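PDB 7JPJ: diaminopimelate decarboxylase from Phaeodactylum tricornutum, which probably catalyses the pyridoxal-phosphate-dependent decarboxylation of diaminopimelate to lysine, working as an obligate dimer. Local coordinates for residues L320-S323 with V328-I331; G360-P365 with E371-Q376; V241-G246 with P280-V285. All blocks are in the same frame, centred on the assembly; numbering follows the deposited sequence.

Contact 1: residues L320-S323 with V328-I331; sequences LRPS and VHPI
Arg321 and His329 meet at one wall of the D-lysine pocket, where the short helix 321-325 and the loop that follows it double back on each other in the β-rich domain of this fold-type III pyridoxal enzyme. Arg321, close to the beginning of the helix, reaches towards the ligand, and its long chain is suited to touching both D-lysine and the loop. Its chain is bent at the CG-CD bond (chi3 -11°), which brings NE back over CB and towards the imidazole. A weak hydrogen bond follows, from Arg321 NE to His329 NE2 at 3.4 Å, with an N-H...N angle of 156°. Each group is met at its edge, but the guanidinium and ring planes are 55° apart, so the two are not stacked. The NH2 branch of Arg321 lies 3.7 Å from His329 NE2, somewhat farther than NE.

Histidine suits the place because its two ring nitrogens can face different partners. NE2 receives the arginine, while ND1 bonds to the backbone O of Asp390, which is consistent with a proton on ND1. The imidazole is thereby tied to the end of strand 386-390, where Met389 packs on both His329 and Pro322; the arginine is linked to it indirectly, through its weak bond. Pro322 needs no N-H in the first turn of a helix, and its compact ring, lying across the imidazole at about a right angle, brings CD to 4.2 Å from His329 NE2. Nearer the backbone, the start of the arginine chain also borders the ring, with Arg321 CB 3.8 Å from His329 NE2.

Contact 2: residues G360-P365 with E371-Q376; sequences GDLMTP and EQLAEQ
Pro365 and Leu373 form an antiparallel bridge, a non-hydrogen-bonded pair with CA atoms 4.9 Å apart, where the chain returns on itself in the β-rich domain. Proline, having no N-H, costs no bond to Leu373 here, because in a non-hydrogen-bonded pair the N-H would point away from the partner, and the side chains of the pair diverge.

Thr364, next to it, carries most of the side-chain contact. Its chi1 of 49° sets OG1 between the backbone N and the carbonyl carbon, which aims the hydroxyl across at the facing chain. OG1 donates to Ala374 O at 3.1 Å, lying almost straight out from the carbonyl with a C=O...O angle of 170°. The same hydroxyl also accepts the N-H of Val352 on strand 347-353, so this buried oxygen joins three chain segments, a task for which a β-branched alcohol is well suited. The Thr364 carbonyl adds a weak bond from Ala374 N.

The methyl of Thr364 turns the other way and meets Gln376, whose chain is extended beyond CG and crosses it at a slant, bringing NE2 to 3.7 Å from Thr364 CG2. Ala374, small enough to let the backbones close, rests its CB 3.5 Å from Pro365 O.

Leu362 covers the other end of the pairing. With CG anti to the backbone N (chi1 174°), it extends a methyl over the facing chain, beside the second subunit, whose Thr165 packs on Leu362 and whose Ser163 packs on Leu373. The two leucines meet through Leu362 CD2 and Leu373 CG, 4.3 Å apart.

Contact 3: residues V241-G246 with P280-V285; sequences VGRNKG and PGTYLV. With DLY (D-lysine), chain C; SO4 (sulfate ion), chain D.
Val241 and Thr282 bring the loop after strand 232-234 against the start of helix 282-285, at the C-terminal end of the pyridoxal-binding TIM barrel strands, beside bound D-lysine and a sulfate ion. Val241 points its CG2 at the first turn of helix 282-285, meeting Thr282 CG2 at 3.8 Å. The same methyl slants against Tyr283, with Val241 CG2 3.8 Å from Tyr283 CD1, while the tyrosine hydroxyl bonds to Thr250 O. Valine suits the place, its apolar CG2 touching both the Thr282 methyl and the Tyr283 ring.

Thr282 has two sides. Its chi1 of -57° places CG2 anti to the backbone N, towards Val241 and Arg243, and leaves OG1 for the anion, 2.8 Å from sulfate O1. Arg243 arrives extended and crosses the threonine at about a right angle, its NH2 3.7 Å from Thr282 CG2. Its other branch binds the ligand edge-on, NH1 donating to D-lysine OXT at 3.1 Å with an angle of 164°, and NE is held by Gly391 O.

Around the sulfate, Gly281 N donates to O2 and Thr282 N to O3, joined by Gly238 N and Tyr395 OH. Gly281 lacks a side chain that would collide with O3. Backbone N-H groups at a helix start suit an anion, so the sulfate probably marks the phosphate site of the absent cofactor, while Arg243 offers a positive charge to the ligand carboxylate.

In the fold
Along the chain come 241-246 with 280-285, then 320-323 with 328-331, then 360-365 with 371-376. Contact 3 lies on the loop and short helix that follow strands 232-234 and 275-278 of the parallel barrel, the other two in the β-rich domain. Centres of contacts 1 and 3 lie about 13 Å apart, and they join across the domain boundary: Asn244 ND2 bonds to Val328 O, and Arg243 and Arg321 together line the D-lysine pocket. Contact 2, centred about 9 Å from contact 1, backs it through Ile331, which packs on Thr364 and Gln376, and through Ser323 OG with Gly360 O. Contacts 1 and 3 share the ligand pocket, while contacts 1 and 2 both touch the second subunit.

Contact 1: residues L320-S323 with V328-I331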
ATOM      1  N   LEU A 320      -5.462  -3.036   2.737  1.00 16.63           N
ATOM      2  CA  LEU A 320      -4.100  -3.528   2.593  1.00 17.63           C
ATOM      3  C   LEU A 320      -3.584  -4.250   3.831  1.00 17.61           C
ATOM      4  O   LEU A 320      -2.623  -5.020   3.723  1.00 18.19           O
ATOM      5  CB  LEU A 320      -3.160  -2.361   2.256  1.00 17.92           C
ATOM      6  CG  LEU A 320      -1.660  -2.635   2.137  1.00 18.57           C
ATOM      7  CD1 LEU A 320      -1.346  -3.451   0.891  1.00 19.12           C
ATOM      8  CD2 LEU A 320      -0.875  -1.336   2.158  1.00 18.71           C
ATOM      9  N   ARG A 321      -4.211  -4.040   4.989  1.00 18.25           N
ATOM     10  CA  ARG A 321      -3.703  -4.624   6.229  1.00 18.16           C
ATOM     11  C   ARG A 321      -3.539  -6.142   6.184  1.00 18.67           C
ATOM     12  O   ARG A 321      -2.588  -6.643   6.810  1.00 19.22           O
ATOM     13  CB  ARG A 321      -4.605  -4.201   7.395  1.00 16.62           C
ATOM     14  CG  ARG A 321      -4.680  -2.690   7.585  1.00 16.06           C
ATOM     15  CD  ARG A 321      -5.177  -2.290   8.971  1.00 15.46           C
ATOM     16  NE  ARG A 321      -5.707  -3.420   9.731  1.00 14.95           N
ATOM     17  CZ  ARG A 321      -5.176  -3.887  10.858  1.00 15.08           C
ATOM     18  NH1 ARG A 321      -4.091  -3.323  11.374  1.00 15.32           N
ATOM     19  NH2 ARG A 321      -5.734  -4.920  11.471  1.00 15.49           N
ATOM     20  N   PRO A 322      -4.392  -6.924   5.506  1.00 17.03           N
ATOM     21  CA  PRO A 322      -4.085  -8.358   5.368  1.00 17.43           C
ATOM     22  C   PRO A 322      -2.774  -8.632   4.652  1.00 18.02           C
ATOM     23  O   PRO A 322      -2.004  -9.491   5.098  1.00 18.60           O
ATOM     24  CB  PRO A 322      -5.285  -8.896   4.578  1.00 17.26           C
ATOM     25  CG  PRO A 322      -6.388  -7.986   4.924  1.00 16.84           C
ATOM     26  CD  PRO A 322      -5.765  -6.626   5.062  1.00 16.72           C
ATOM     27  N   SER A 323      -2.497  -7.929   3.550  1.00 18.09           N
ATOM     28  CA  SER A 323      -1.243  -8.149   2.833  1.00 18.82           C
ATOM     29  C   SER A 323      -0.050  -7.567   3.577  1.00 19.12           C
ATOM     30  O   SER A 323       1.049  -8.130   3.515  1.00 20.05           O
ATOM     31  CB  SER A 323      -1.312  -7.546   1.428  1.00 18.70           C
ATOM     32  OG  SER A 323      -2.306  -8.171   0.641  1.00 18.70           O
ATOM     33  N   VAL A 328      -5.965 -10.355  10.479  1.00 17.63           N
ATOM     34  CA  VAL A 328      -7.264 -10.976  10.260  1.00 17.76           C
ATOM     35  C   VAL A 328      -8.346  -9.946  10.545  1.00 17.38           C
ATOM     36  O   VAL A 328      -8.275  -9.214  11.541  1.00 17.25           O
ATOM     37  CB  VAL A 328      -7.434 -12.220  11.149  1.00 18.80           C
ATOM     38  CG1 VAL A 328      -8.710 -12.972  10.787  1.00 19.15           C
ATOM     39  CG2 VAL A 328      -6.221 -13.126  11.025  1.00 19.48           C
ATOM     40  N   HIS A 329      -9.342  -9.877   9.664  1.00 18.82           N
ATOM     41  CA  HIS A 329     -10.510  -9.034   9.839  1.00 19.02           C
ATOM     42  C   HIS A 329     -11.762  -9.897   9.962  1.00 20.05           C
ATOM     43  O   HIS A 329     -11.840 -10.974   9.362  1.00 20.52           O
ATOM     44  CB  HIS A 329     -10.687  -8.061   8.668  1.00 18.94           C
ATOM     45  CG  HIS A 329      -9.660  -6.972   8.625  1.00 18.06           C
ATOM     46  ND1 HIS A 329      -9.993  -5.637   8.544  1.00 18.03           N
ATOM     47  CD2 HIS A 329      -8.306  -7.023   8.638  1.00 17.48           C
ATOM     48  CE1 HIS A 329      -8.890  -4.911   8.518  1.00 17.00           C
ATOM     49  NE2 HIS A 329      -7.853  -5.727   8.574  1.00 16.84           N
ATOM     50  N   PRO A 330     -12.752  -9.455  10.738  1.00 19.25           N
ATOM     51  CA  PRO A 330     -14.020 -10.195  10.807  1.00 19.74           C
ATOM     52  C   PRO A 330     -14.741 -10.140   9.469  1.00 20.31           C
ATOM     53  O   PRO A 330     -14.878  -9.074   8.865  1.00 20.53           O
ATOM     54  CB  PRO A 330     -14.807  -9.465  11.905  1.00 19.89           C
ATOM     55  CG  PRO A 330     -13.827  -8.552  12.574  1.00 19.74           C
ATOM     56  CD  PRO A 330     -12.770  -8.242  11.570  1.00 19.07           C
ATOM     57  N   ILE A 331     -15.204 -11.299   9.008  1.00 19.84           N
ATOM     58  CA  ILE A 331     -15.791 -11.437   7.681  1.00 20.22           C
ATOM     59  C   ILE A 331     -17.155 -12.097   7.807  1.00 20.06           C
ATOM     60  O   ILE A 331     -17.279 -13.173   8.402  1.00 19.85           O
ATOM     61  CB  ILE A 331     -14.879 -12.250   6.744  1.00 20.28           C
ATOM     62  CG1 ILE A 331     -13.549 -11.520   6.550  1.00 19.98           C
ATOM     63  CG2 ILE A 331     -15.570 -12.492   5.417  1.00 20.51           C
ATOM     64  CD1 ILE A 331     -12.455 -12.380   5.976  1.00 20.02           C
TER

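Contact 2: residues G360-P365 with E371-Q376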
ATOM      1  N   GLY A 360      -0.101 -11.998  -3.958  1.00 22.96           N
ATOM      2  CA  GLY A 360      -0.235 -11.583  -2.575  1.00 21.87           C
ATOM      3  C   GLY A 360      -1.567 -10.974  -2.196  1.00 21.08           C
ATOM      4  O   GLY A 360      -1.774 -10.681  -1.015  1.00 20.38           O
ATOM      5  N   ASP A 361      -2.479 -10.781  -3.153  1.00 21.49           N
ATOM      6  CA  ASP A 361      -3.769 -10.148  -2.873  1.00 20.74           C
ATOM      7  C   ASP A 361      -4.695 -11.146  -2.174  1.00 20.45           C
ATOM      8  O   ASP A 361      -5.702 -11.612  -2.713  1.00 20.79           O
ATOM      9  CB  ASP A 361      -4.394  -9.608  -4.150  1.00 21.33           C
ATOM     10  CG  ASP A 361      -5.547  -8.662  -3.873  1.00 20.33           C
ATOM     11  OD1 ASP A 361      -5.776  -8.336  -2.687  1.00 19.26           O
ATOM     12  OD2 ASP A 361      -6.229  -8.247  -4.835  1.00 20.64           O
ATOM     13  N   LEU A 362      -4.343 -11.454  -0.932  1.00 20.98           N
ATOM     14  CA  LEU A 362      -5.053 -12.433  -0.125  1.00 21.04           C
ATOM     15  C   LEU A 362      -5.802 -11.714   0.990  1.00 20.12           C
ATOM     16  O   LEU A 362      -5.240 -10.836   1.654  1.00 19.58           O
ATOM     17  CB  LEU A 362      -4.072 -13.459   0.446  1.00 21.67           C
ATOM     18  CG  LEU A 362      -4.571 -14.501   1.441  1.00 21.91           C
ATOM     19  CD1 LEU A 362      -5.746 -15.261   0.863  1.00 22.83           C
ATOM     20  CD2 LEU A 362      -3.437 -15.443   1.792  1.00 22.47           C
ATOM     21  N   MET A 363      -7.069 -12.080   1.188  1.00 22.24           N
ATOM     22  CA  MET A 363      -7.912 -11.440   2.191  1.00 21.60           C
ATOM     23  C   MET A 363      -8.092 -12.274   3.453  1.00 21.98           C
ATOM     24  O   MET A 363      -8.598 -11.750   4.451  1.00 21.55           O
ATOM     25  CB  MET A 363      -9.288 -11.118   1.597  1.00 21.48           C
ATOM     26  CG  MET A 363      -9.267 -10.014   0.553  1.00 20.82           C
ATOM     27  SD  MET A 363      -8.488  -8.505   1.159  1.00 20.13           S
ATOM     28  CE  MET A 363      -9.795  -7.304   0.899  1.00 19.17           C
ATOM     29  N   THR A 364      -7.701 -13.547   3.440  1.00 19.63           N
ATOM     30  CA  THR A 364      -7.784 -14.422   4.610  1.00 20.39           C
ATOM     31  C   THR A 364      -6.426 -15.071   4.842  1.00 21.23           C
ATOM     32  O   THR A 364      -6.234 -16.257   4.547  1.00 21.72           O
ATOM     33  CB  THR A 364      -8.865 -15.489   4.433  1.00 20.50           C
ATOM     34  OG1 THR A 364      -8.708 -16.125   3.159  1.00 20.37           O
ATOM     35  CG2 THR A 364     -10.246 -14.870   4.523  1.00 19.98           C
ATOM     36  N   PRO A 365      -5.461 -14.326   5.372  1.00 21.79           N
ATOM     37  CA  PRO A 365      -4.133 -14.894   5.611  1.00 22.02           C
ATOM     38  C   PRO A 365      -4.019 -15.553   6.979  1.00 22.45           C
ATOM     39  O   PRO A 365      -4.850 -15.367   7.872  1.00 22.30           O
ATOM     40  CB  PRO A 365      -3.221 -13.662   5.525  1.00 21.19           C
ATOM     41  CG  PRO A 365      -4.071 -12.560   6.062  1.00 20.42           C
ATOM     42  CD  PRO A 365      -5.507 -12.887   5.692  1.00 20.71           C
ATOM     43  N   GLU A 371       1.942 -14.326   3.778  1.00 26.90           N
ATOM     44  CA  GLU A 371       2.285 -15.204   2.670  1.00 27.61           C
ATOM     45  C   GLU A 371       1.624 -16.572   2.761  1.00 28.14           C
ATOM     46  O   GLU A 371       1.759 -17.369   1.827  1.00 28.87           O
ATOM     47  CB  GLU A 371       3.806 -15.377   2.586  1.00 28.19           C
ATOM     48  CG  GLU A 371       4.539 -14.132   2.123  1.00 28.22           C
ATOM     49  CD  GLU A 371       5.819 -14.454   1.375  1.00 29.13           C
ATOM     50  OE1 GLU A 371       6.514 -15.419   1.764  1.00 29.79           O
ATOM     51  OE2 GLU A 371       6.128 -13.740   0.394  1.00 29.45           O
ATOM     52  N   GLN A 372       0.919 -16.864   3.849  1.00 25.96           N
ATOM     53  CA  GLN A 372       0.292 -18.160   4.054  1.00 26.60           C
ATOM     54  C   GLN A 372      -1.225 -18.042   3.958  1.00 26.48           C
ATOM     55  O   GLN A 372      -1.803 -16.986   4.233  1.00 25.78           O
ATOM     56  CB  GLN A 372       0.686 -18.749   5.411  1.00 26.81           C
ATOM     57  CG  GLN A 372       1.802 -19.784   5.345  1.00 27.50           C
ATOM     58  CD  GLN A 372       3.179 -19.161   5.199  1.00 27.81           C
ATOM     59  OE1 GLN A 372       3.327 -17.939   5.201  1.00 27.35           O
ATOM     60  NE2 GLN A 372       4.198 -20.005   5.075  1.00 28.93           N
ATOM     61  N   LEU A 373      -1.860 -19.141   3.563  1.00 24.70           N
ATOM     62  CA  LEU A 373      -3.306 -19.197   3.399  1.00 24.88           C
ATOM     63  C   LEU A 373      -3.980 -19.657   4.683  1.00 25.04           C
ATOM     64  O   LEU A 373      -3.424 -20.446   5.456  1.00 25.46           O
ATOM     65  CB  LEU A 373      -3.690 -20.146   2.261  1.00 25.84           C
ATOM     66  CG  LEU A 373      -3.760 -19.606   0.830  1.00 25.95           C
ATOM     67  CD1 LEU A 373      -2.367 -19.397   0.251  1.00 25.72           C
ATOM     68  CD2 LEU A 373      -4.569 -20.552  -0.044  1.00 27.14           C
ATOM     69  N   ALA A 374      -5.195 -19.160   4.900  1.00 25.46           N
ATOM     70  CA  ALA A 374      -6.026 -19.580   6.019  1.00 25.67           C
ATOM     71  C   ALA A 374      -7.480 -19.551   5.576  1.00 26.15           C
ATOM     72  O   ALA A 374      -7.876 -18.682   4.794  1.00 25.86           O
ATOM     73  CB  ALA A 374      -5.821 -18.684   7.244  1.00 24.71           C
ATOM     74  N   GLU A 375      -8.265 -20.504   6.067  1.00 24.96           N
ATOM     75  CA  GLU A 375      -9.673 -20.616   5.719  1.00 25.51           C
ATOM     76  C   GLU A 375     -10.539 -20.165   6.887  1.00 25.25           C
ATOM     77  O   GLU A 375     -10.241 -20.470   8.046  1.00 25.11           O
ATOM     78  CB  GLU A 375     -10.042 -22.052   5.344  1.00 26.65           C
ATOM     79  CG  GLU A 375      -9.292 -22.615   4.154  1.00 27.06           C
ATOM     80  CD  GLU A 375      -9.765 -24.008   3.790  1.00 28.02           C
ATOM     81  OE1 GLU A 375     -10.692 -24.514   4.463  1.00 28.33           O
ATOM     82  OE2 GLU A 375      -9.217 -24.596   2.832  1.00 28.44           O
ATOM     83  N   GLN A 376     -11.616 -19.450   6.574  1.00 24.85           N
ATOM     84  CA  GLN A 376     -12.618 -19.067   7.557  1.00 24.48           C
ATOM     85  C   GLN A 376     -13.932 -19.773   7.248  1.00 25.46           C
ATOM     86  O   GLN A 376     -14.321 -19.897   6.082  1.00 26.04           O
ATOM     87  CB  GLN A 376     -12.828 -17.548   7.576  1.00 23.52           C
ATOM     88  CG  GLN A 376     -11.567 -16.743   7.854  1.00 22.21           C
ATOM     89  CD  GLN A 376     -11.860 -15.296   8.228  1.00 21.39           C
ATOM     90  OE1 GLN A 376     -12.994 -14.943   8.558  1.00 21.44           O
ATOM     91  NE2 GLN A 376     -10.835 -14.450   8.177  1.00 20.55           N
TER

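Contact 3: residues V241-G246 with P280-V285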
ATOM      1  N   VAL A 241      -7.504  -2.497  19.683  1.00 24.44           N
ATOM      2  CA  VAL A 241      -8.880  -2.864  19.374  1.00 23.71           C
ATOM      3  C   VAL A 241      -8.884  -4.312  18.908  1.00 24.35           C
ATOM      4  O   VAL A 241      -8.153  -4.671  17.977  1.00 23.93           O
ATOM      5  CB  VAL A 241      -9.487  -1.944  18.297  1.00 20.50           C
ATOM      6  CG1 VAL A 241     -10.884  -2.410  17.919  1.00 20.17           C
ATOM      7  CG2 VAL A 241      -9.511  -0.507  18.774  1.00 19.11           C
ATOM      8  N   GLY A 242      -9.697  -5.141  19.557  1.00 21.70           N
ATOM      9  CA  GLY A 242      -9.820  -6.530  19.160  1.00 23.21           C
ATOM     10  C   GLY A 242     -10.893  -6.732  18.113  1.00 23.22           C
ATOM     11  O   GLY A 242     -12.075  -6.854  18.442  1.00 23.78           O
ATOM     12  N   ARG A 243     -10.493  -6.764  16.842  1.00 22.74           N
ATOM     13  CA  ARG A 243     -11.470  -6.940  15.772  1.00 22.87           C
ATOM     14  C   ARG A 243     -12.068  -8.342  15.791  1.00 24.75           C
ATOM     15  O   ARG A 243     -13.275  -8.512  15.590  1.00 25.25           O
ATOM     16  CB  ARG A 243     -10.821  -6.657  14.419  1.00 22.14           C
ATOM     17  CG  ARG A 243     -10.298  -5.241  14.260  1.00 20.46           C
ATOM     18  CD  ARG A 243      -9.528  -5.101  12.960  1.00 20.10           C
ATOM     19  NE  ARG A 243      -9.004  -3.754  12.757  1.00 18.72           N
ATOM     20  CZ  ARG A 243      -7.874  -3.304  13.290  1.00 18.17           C
ATOM     21  NH1 ARG A 243      -7.147  -4.094  14.068  1.00 18.89           N
ATOM     22  NH2 ARG A 243      -7.468  -2.066  13.045  1.00 17.07           N
ATOM     23  N   ASN A 244     -11.245  -9.353  16.037  1.00 21.74           N
ATOM     24  CA  ASN A 244     -11.673 -10.739  15.956  1.00 22.14           C
ATOM     25  C   ASN A 244     -12.029 -11.275  17.335  1.00 23.23           C
ATOM     26  O   ASN A 244     -11.508 -10.819  18.356  1.00 23.35           O
ATOM     27  CB  ASN A 244     -10.581 -11.600  15.323  1.00 22.01           C
ATOM     28  CG  ASN A 244     -10.056 -11.008  14.033  1.00 21.45           C
ATOM     29  OD1 ASN A 244     -10.668 -11.157  12.975  1.00 21.50           O
ATOM     30  ND2 ASN A 244      -8.923 -10.318  14.117  1.00 20.81           N
ATOM     31  N   LYS A 245     -12.936 -12.249  17.347  1.00 23.65           N
ATOM     32  CA  LYS A 245     -13.357 -12.877  18.591  1.00 24.84           C
ATOM     33  C   LYS A 245     -12.160 -13.495  19.301  1.00 25.43           C
ATOM     34  O   LYS A 245     -11.362 -14.213  18.692  1.00 25.41           O
ATOM     35  CB  LYS A 245     -14.418 -13.942  18.303  1.00 26.06           C
ATOM     36  CG  LYS A 245     -15.196 -14.410  19.521  1.00 27.97           C
ATOM     37  CD  LYS A 245     -15.263 -15.929  19.590  1.00 29.56           C
ATOM     38  CE  LYS A 245     -16.287 -16.394  20.623  1.00 31.87           C
ATOM     39  NZ  LYS A 245     -16.306 -15.520  21.834  1.00 32.01           N
ATOM     40  N   GLY A 246     -12.031 -13.201  20.596  1.00 24.83           N
ATOM     41  CA  GLY A 246     -10.934 -13.675  21.403  1.00 25.66           C
ATOM     42  C   GLY A 246      -9.880 -12.625  21.690  1.00 24.56           C
ATOM     43  O   GLY A 246      -9.259 -12.663  22.759  1.00 25.43           O
ATOM     44  N   PRO A 280      -5.945   8.836  20.070  1.00 19.18           N
ATOM     45  CA  PRO A 280      -6.375   7.545  19.517  1.00 18.83           C
ATOM     46  C   PRO A 280      -6.730   7.671  18.042  1.00 18.17           C
ATOM     47  O   PRO A 280      -7.401   8.618  17.626  1.00 18.33           O
ATOM     48  CB  PRO A 280      -7.607   7.192  20.358  1.00 19.65           C
ATOM     49  CG  PRO A 280      -8.174   8.504  20.727  1.00 20.21           C
ATOM     50  CD  PRO A 280      -7.006   9.448  20.891  1.00 19.82           C
ATOM     51  N   GLY A 281      -6.261   6.713  17.251  1.00 18.63           N
ATOM     52  CA  GLY A 281      -6.647   6.627  15.860  1.00 18.07           C
ATOM     53  C   GLY A 281      -7.493   5.397  15.607  1.00 18.02           C
ATOM     54  O   GLY A 281      -8.671   5.500  15.250  1.00 18.47           O
ATOM     55  N   THR A 282      -6.889   4.223  15.807  1.00 17.52           N
ATOM     56  CA  THR A 282      -7.612   2.966  15.653  1.00 17.41           C
ATOM     57  C   THR A 282      -8.843   2.920  16.555  1.00 18.33           C
ATOM     58  O   THR A 282      -9.945   2.594  16.103  1.00 19.17           O
ATOM     59  CB  THR A 282      -6.675   1.797  15.956  1.00 17.26           C
ATOM     60  OG1 THR A 282      -5.535   1.861  15.091  1.00 17.18           O
ATOM     61  CG2 THR A 282      -7.386   0.469  15.756  1.00 17.30           C
ATOM     62  N   TYR A 283      -8.675   3.272  17.832  1.00 18.36           N
ATOM     63  CA  TYR A 283      -9.755   3.119  18.805  1.00 19.71           C
ATOM     64  C   TYR A 283     -11.001   3.917  18.442  1.00 20.64           C
ATOM     65  O   TYR A 283     -12.088   3.595  18.930  1.00 21.51           O
ATOM     66  CB  TYR A 283      -9.269   3.531  20.197  1.00 20.13           C
ATOM     67  CG  TYR A 283     -10.010   2.860  21.333  1.00 21.29           C
ATOM     68  CD1 TYR A 283      -9.575   1.646  21.849  1.00 21.45           C
ATOM     69  CD2 TYR A 283     -11.144   3.442  21.893  1.00 22.22           C
ATOM     70  CE1 TYR A 283     -10.249   1.029  22.892  1.00 22.69           C
ATOM     71  CE2 TYR A 283     -11.824   2.832  22.933  1.00 23.31           C
ATOM     72  CZ  TYR A 283     -11.371   1.627  23.430  1.00 23.66           C
ATOM     73  OH  TYR A 283     -12.043   1.018  24.465  1.00 24.51           O
ATOM     74  N   LEU A 284     -10.878   4.933  17.593  1.00 16.59           N
ATOM     75  CA  LEU A 284     -12.017   5.787  17.288  1.00 17.30           C
ATOM     76  C   LEU A 284     -12.783   5.360  16.042  1.00 17.53           C
ATOM     77  O   LEU A 284     -14.000   5.571  15.979  1.00 18.33           O
ATOM     78  CB  LEU A 284     -11.555   7.236  17.121  1.00 17.52           C
ATOM     79  CG  LEU A 284     -11.430   8.082  18.386  1.00 17.80           C
ATOM     80  CD1 LEU A 284     -10.594   9.313  18.107  1.00 17.90           C
ATOM     81  CD2 LEU A 284     -12.804   8.482  18.902  1.00 18.74           C
ATOM     82  N   VAL A 285     -12.116   4.763  15.053  1.00 16.69           N
ATOM     83  CA  VAL A 285     -12.729   4.589  13.739  1.00 16.97           C
ATOM     84  C   VAL A 285     -12.656   3.150  13.236  1.00 16.53           C
ATOM     85  O   VAL A 285     -13.316   2.805  12.248  1.00 16.81           O
ATOM     86  CB  VAL A 285     -12.086   5.543  12.712  1.00 17.08           C
ATOM     87  CG1 VAL A 285     -12.384   6.994  13.060  1.00 17.84           C
ATOM     88  CG2 VAL A 285     -10.587   5.306  12.624  1.00 16.36           C
TER
HETATM   89  N   DLY C 501      -3.417  -5.793  15.975  1.00 27.46           N
HETATM   90  CA  DLY C 501      -3.435  -4.536  15.234  1.00 27.46           C
HETATM   91  C   DLY C 501      -4.445  -3.549  15.831  1.00 27.46           C
HETATM   92  O   DLY C 501      -5.017  -3.774  16.904  1.00 27.46           O
HETATM   93  CB  DLY C 501      -2.035  -3.916  15.211  1.00 27.46           C
HETATM   94  CG  DLY C 501      -1.811  -2.895  14.100  1.00 27.46           C
HETATM   95  CD  DLY C 501      -0.363  -2.421  14.085  1.00 27.46           C
HETATM   96  CE  DLY C 501      -0.154  -1.262  13.119  1.00 27.46           C
HETATM   97  NZ  DLY C 501       1.222  -0.693  13.231  1.00 27.46           N
HETATM   98  OXT DLY C 501      -4.718  -2.494  15.250  1.00 27.46           O
HETATM   99  S   SO4 D 502      -3.269   4.333  16.690  1.00 20.77           S
HETATM  100  O1  SO4 D 502      -3.496   2.891  16.630  1.00 20.77           O
HETATM  101  O2  SO4 D 502      -3.855   4.865  17.920  1.00 20.77           O
HETATM  102  O3  SO4 D 502      -3.888   4.979  15.538  1.00 20.77           O
HETATM  103  O4  SO4 D 502      -1.832   4.595  16.667  1.00 20.77           O